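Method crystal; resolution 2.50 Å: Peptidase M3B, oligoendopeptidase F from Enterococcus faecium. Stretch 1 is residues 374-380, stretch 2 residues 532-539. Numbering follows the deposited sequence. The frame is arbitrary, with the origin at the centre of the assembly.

Stretch 1, residues 374-380: SVHSYFT
Stretch 2 532-539: AYLKAGNS

Two helix ends can pack without a single hydrogen bond between them, and this pair from an oligoendopeptidase F, whose touching residues lie at least 155 apart in sequence, is a clear case. Both helices begin earlier in the chain; their axes approach to 8.5 Å and their N-to-C directions diverge by 56°. The register is set by CA pairs: His376 with Leu534 at 5.8 Å, Phe379 with Lys535 at 5.6 Å, and Thr380 with Gly537 at 5.1 Å. Together the stretches bury 398 Å².

Leu534, Phe379 and His376 cover the most surface. Leu534, buried, with chi1 m and chi2 t, spreads its branched end between two neighbours: Leu534 CD1 lies 4.4 Å from Val375 CG1, while Leu534 CD2 meets the edge of the His376 ring, 4.2 Å from His376 CD2. Its backbone takes part too, for Leu534 O sits 3.1 Å from Phe379 CB. Phe379 points toward the other helix with chi1 m and chi2 -68°. Its ring atom CD2 is 4.0 Å from Leu534 CB, and one face receives Lys535 CG, 4.2 Å from the ring centroid and 22° off the normal, a CH-pi contact. Lysine, with chi1 m, chi2 149°, chi3 p and chi4 t, suits this exposed place because its CG methylene can sit over the ring while the end of the chain leads away. His376, chi1 t and chi2 -88°, starts sideways, but its ring comes nearer, bringing His376 CD2 to 4.0 Å from Tyr533 OH, a hydroxyl hydrogen-bonded elsewhere in the structure.

Beyond the second helix, Gly537 adopts phi 92° and psi 166°, where a CB would jam against the preceding carbonyl oxygen. The bare backbone also lets Thr380 CG2, on a side chain with chi1 p, come within 3.3 Å of Gly537 CA; an ideal CB there would lie only 3.1 Å from Thr380 CG2. Asn538 follows, its OD1 4.0 Å from Thr380 CB.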

ATOM      1  N   SER A 374      24.562 -20.738  21.825  1.00 40.19           N
ATOM      2  CA  SER A 374      25.894 -20.304  22.216  1.00 29.69           C
ATOM      3  C   SER A 374      26.986 -21.174  21.593  1.00 31.54           C
ATOM      4  O   SER A 374      28.028 -20.664  21.173  1.00 14.65           O
ATOM      5  CB  SER A 374      26.013 -20.284  23.737  1.00 25.71           C
ATOM      6  OG  SER A 374      27.289 -19.838  24.140  1.00 34.27           O
ATOM      7  N   VAL A 375      26.744 -22.483  21.521  1.00 35.17           N
ATOM      8  CA  VAL A 375      27.708 -23.398  20.901  1.00 45.67           C
ATOM      9  C   VAL A 375      27.691 -23.285  19.376  1.00 48.01           C
ATOM     10  O   VAL A 375      28.730 -23.390  18.726  1.00 47.61           O
ATOM     11  CB  VAL A 375      27.482 -24.864  21.324  1.00 48.27           C
ATOM     12  CG1 VAL A 375      28.202 -25.808  20.375  1.00 49.12           C
ATOM     13  CG2 VAL A 375      27.949 -25.084  22.762  1.00 40.90           C
ATOM     14  N   HIS A 376      26.510 -23.057  18.812  1.00 43.47           N
ATOM     15  CA  HIS A 376      26.388 -22.811  17.380  1.00 46.87           C
ATOM     16  C   HIS A 376      27.062 -21.498  16.976  1.00 42.71           C
ATOM     17  O   HIS A 376      27.659 -21.413  15.903  1.00 42.19           O
ATOM     18  CB  HIS A 376      24.914 -22.803  16.963  1.00 55.93           C
ATOM     19  CG  HIS A 376      24.699 -22.682  15.485  1.00 60.86           C
ATOM     20  ND1 HIS A 376      24.608 -21.465  14.842  1.00 61.13           N
ATOM     21  CD2 HIS A 376      24.543 -23.626  14.527  1.00 60.42           C
ATOM     22  CE1 HIS A 376      24.412 -21.665  13.551  1.00 62.89           C
ATOM     23  NE2 HIS A 376      24.369 -22.968  13.334  1.00 63.25           N
ATOM     24  N   SER A 377      26.965 -20.480  17.832  1.00 44.67           N
ATOM     25  CA  SER A 377      27.607 -19.181  17.584  1.00 44.03           C
ATOM     26  C   SER A 377      29.123 -19.316  17.560  1.00 43.38           C
ATOM     27  O   SER A 377      29.811 -18.621  16.818  1.00 42.07           O
ATOM     28  CB  SER A 377      27.214 -18.153  18.653  1.00 43.40           C
ATOM     29  OG  SER A 377      25.851 -17.782  18.552  1.00 43.12           O
ATOM     30  N   TYR A 378      29.632 -20.222  18.388  1.00 44.64           N
ATOM     31  CA  TYR A 378      31.061 -20.460  18.516  1.00 36.94           C
ATOM     32  C   TYR A 378      31.695 -20.842  17.176  1.00 40.29           C
ATOM     33  O   TYR A 378      32.880 -20.591  16.952  1.00 44.94           O
ATOM     34  CB  TYR A 378      31.302 -21.549  19.569  1.00 32.25           C
ATOM     35  CG  TYR A 378      32.742 -21.728  19.992  1.00 35.60           C
ATOM     36  CD1 TYR A 378      33.330 -20.870  20.915  1.00 35.60           C
ATOM     37  CD2 TYR A 378      33.513 -22.767  19.482  1.00 37.26           C
ATOM     38  CE1 TYR A 378      34.647 -21.033  21.306  1.00 35.17           C
ATOM     39  CE2 TYR A 378      34.833 -22.937  19.867  1.00 35.30           C
ATOM     40  CZ  TYR A 378      35.392 -22.070  20.779  1.00 31.69           C
ATOM     41  OH  TYR A 378      36.696 -22.241  21.165  1.00 27.80           O
ATOM     42  N   PHE A 379      30.903 -21.429  16.280  1.00 44.14           N
ATOM     43  CA  PHE A 379      31.428 -21.904  14.998  1.00 52.48           C
ATOM     44  C   PHE A 379      31.155 -20.968  13.822  1.00 56.36           C
ATOM     45  O   PHE A 379      31.827 -21.052  12.794  1.00 61.32           O
ATOM     46  CB  PHE A 379      30.905 -23.306  14.680  1.00 56.40           C
ATOM     47  CG  PHE A 379      31.461 -24.377  15.575  1.00 60.71           C
ATOM     48  CD1 PHE A 379      32.802 -24.732  15.505  1.00 63.56           C
ATOM     49  CD2 PHE A 379      30.644 -25.032  16.487  1.00 59.86           C
ATOM     50  CE1 PHE A 379      33.320 -25.720  16.332  1.00 63.23           C
ATOM     51  CE2 PHE A 379      31.153 -26.021  17.317  1.00 58.64           C
ATOM     52  CZ  PHE A 379      32.495 -26.366  17.238  1.00 61.04           C
ATOM     53  N   THR A 380      30.177 -20.079  13.971  1.00 58.42           N
ATOM     54  CA  THR A 380      29.840 -19.136  12.901  1.00 59.86           C
ATOM     55  C   THR A 380      30.141 -17.690  13.296  1.00 57.39           C
ATOM     56  O   THR A 380      31.067 -17.067  12.770  1.00 53.62           O
ATOM     57  CB  THR A 380      28.359 -19.250  12.482  1.00 61.27           C
ATOM     58  OG1 THR A 380      27.549 -18.432  13.334  1.00 63.09           O
ATOM     59  CG2 THR A 380      27.884 -20.696  12.566  1.00 63.78           C
ATOM     60  N   ALA A 532      29.413 -31.851  12.897  1.00 49.49           N
ATOM     61  CA  ALA A 532      29.823 -31.334  11.590  1.00 50.47           C
ATOM     62  C   ALA A 532      28.809 -30.333  11.034  1.00 55.11           C
ATOM     63  O   ALA A 532      29.167 -29.438  10.269  1.00 59.41           O
ATOM     64  CB  ALA A 532      30.050 -32.476  10.604  1.00 50.83           C
ATOM     65  N   TYR A 533      27.545 -30.490  11.418  1.00 54.05           N
ATOM     66  CA  TYR A 533      26.519 -29.516  11.067  1.00 60.26           C
ATOM     67  C   TYR A 533      26.701 -28.228  11.867  1.00 64.21           C
ATOM     68  O   TYR A 533      26.296 -27.147  11.432  1.00 60.11           O
ATOM     69  CB  TYR A 533      25.120 -30.088  11.292  1.00 54.99           C
ATOM     70  CG  TYR A 533      24.201 -29.122  11.993  1.00 51.98           C
ATOM     71  CD1 TYR A 533      23.683 -28.020  11.327  1.00 54.76           C
ATOM     72  CD2 TYR A 533      23.861 -29.303  13.326  1.00 48.63           C
ATOM     73  CE1 TYR A 533      22.848 -27.123  11.969  1.00 51.36           C
ATOM     74  CE2 TYR A 533      23.026 -28.417  13.978  1.00 44.12           C
ATOM     75  CZ  TYR A 533      22.524 -27.326  13.295  1.00 53.63           C
ATOM     76  OH  TYR A 533      21.689 -26.437  13.940  1.00 60.45           O
ATOM     77  N   LEU A 534      27.307 -28.357  13.044  1.00 69.56           N
ATOM     78  CA  LEU A 534      27.629 -27.204  13.879  1.00 70.27           C
ATOM     79  C   LEU A 534      28.839 -26.471  13.318  1.00 64.83           C
ATOM     80  O   LEU A 534      28.923 -25.245  13.382  1.00 68.24           O
ATOM     81  CB  LEU A 534      27.911 -27.646  15.315  1.00 64.89           C
ATOM     82  CG  LEU A 534      26.749 -28.268  16.088  1.00 65.08           C
ATOM     83  CD1 LEU A 534      27.252 -28.889  17.380  1.00 63.80           C
ATOM     84  CD2 LEU A 534      25.653 -27.235  16.358  1.00 66.71           C
ATOM     85  N   LYS A 535      29.766 -27.239  12.759  1.00 68.23           N
ATOM     86  CA  LYS A 535      30.992 -26.701  12.180  1.00 68.32           C
ATOM     87  C   LYS A 535      30.747 -26.077  10.808  1.00 68.78           C
ATOM     88  O   LYS A 535      31.499 -25.212  10.371  1.00 73.67           O
ATOM     89  CB  LYS A 535      32.052 -27.801  12.090  1.00 73.06           C
ATOM     90  CG  LYS A 535      32.624 -28.232  13.439  1.00 72.47           C
ATOM     91  CD  LYS A 535      33.035 -29.699  13.428  1.00 73.88           C
ATOM     92  CE  LYS A 535      33.758 -30.068  12.141  1.00 78.31           C
ATOM     93  NZ  LYS A 535      33.676 -31.529  11.857  1.00 77.74           N
ATOM     94  N   ALA A 536      29.690 -26.515  10.131  1.00 81.48           N
ATOM     95  CA  ALA A 536      29.290 -25.922   8.856  1.00 87.32           C
ATOM     96  C   ALA A 536      29.003 -24.426   8.994  1.00 93.65           C
ATOM     97  O   ALA A 536      29.686 -23.599   8.390  1.00 99.87           O
ATOM     98  CB  ALA A 536      28.075 -26.648   8.286  1.00 83.56           C
ATOM     99  N   GLY A 537      27.996 -24.086   9.793  1.00 94.44           N
ATOM    100  CA  GLY A 537      27.595 -22.691   9.974  1.00100.49           C
ATOM    101  C   GLY A 537      26.508 -22.279   8.999  1.00102.48           C
ATOM    102  O   GLY A 537      26.249 -22.986   8.026  1.00106.49           O
ATOM    103  N   ASN A 538      25.870 -21.138   9.251  1.00102.36           N
ATOM    104  CA  ASN A 538      24.793 -20.658   8.375  1.00106.99           C
ATOM    105  C   ASN A 538      25.137 -20.789   6.889  1.00101.92           C
ATOM    106  O   ASN A 538      26.236 -20.432   6.458  1.00106.34           O
ATOM    107  CB  ASN A 538      24.362 -19.226   8.726  1.00111.56           C
ATOM    108  CG  ASN A 538      25.534 -18.321   9.070  1.00114.92           C
ATOM    109  OD1 ASN A 538      26.695 -18.666   8.842  1.00117.02           O
ATOM    110  ND2 ASN A 538      25.230 -17.153   9.625  1.00114.41           N
ATOM    111  N   SER A 539      24.190 -21.307   6.115  1.00 89.38           N
ATOM    112  CA  SER A 539      24.453 -21.661   4.729  1.00 84.30           C
ATOM    113  C   SER A 539      23.247 -21.401   3.843  1.00 83.69           C
ATOM    114  O   SER A 539      22.109 -21.426   4.303  1.00 85.36           O
ATOM    115  CB  SER A 539      24.864 -23.135   4.635  1.00 81.87           C
ATOM    116  OG  SER A 539      24.846 -23.598   3.297  1.00 80.07           O
TER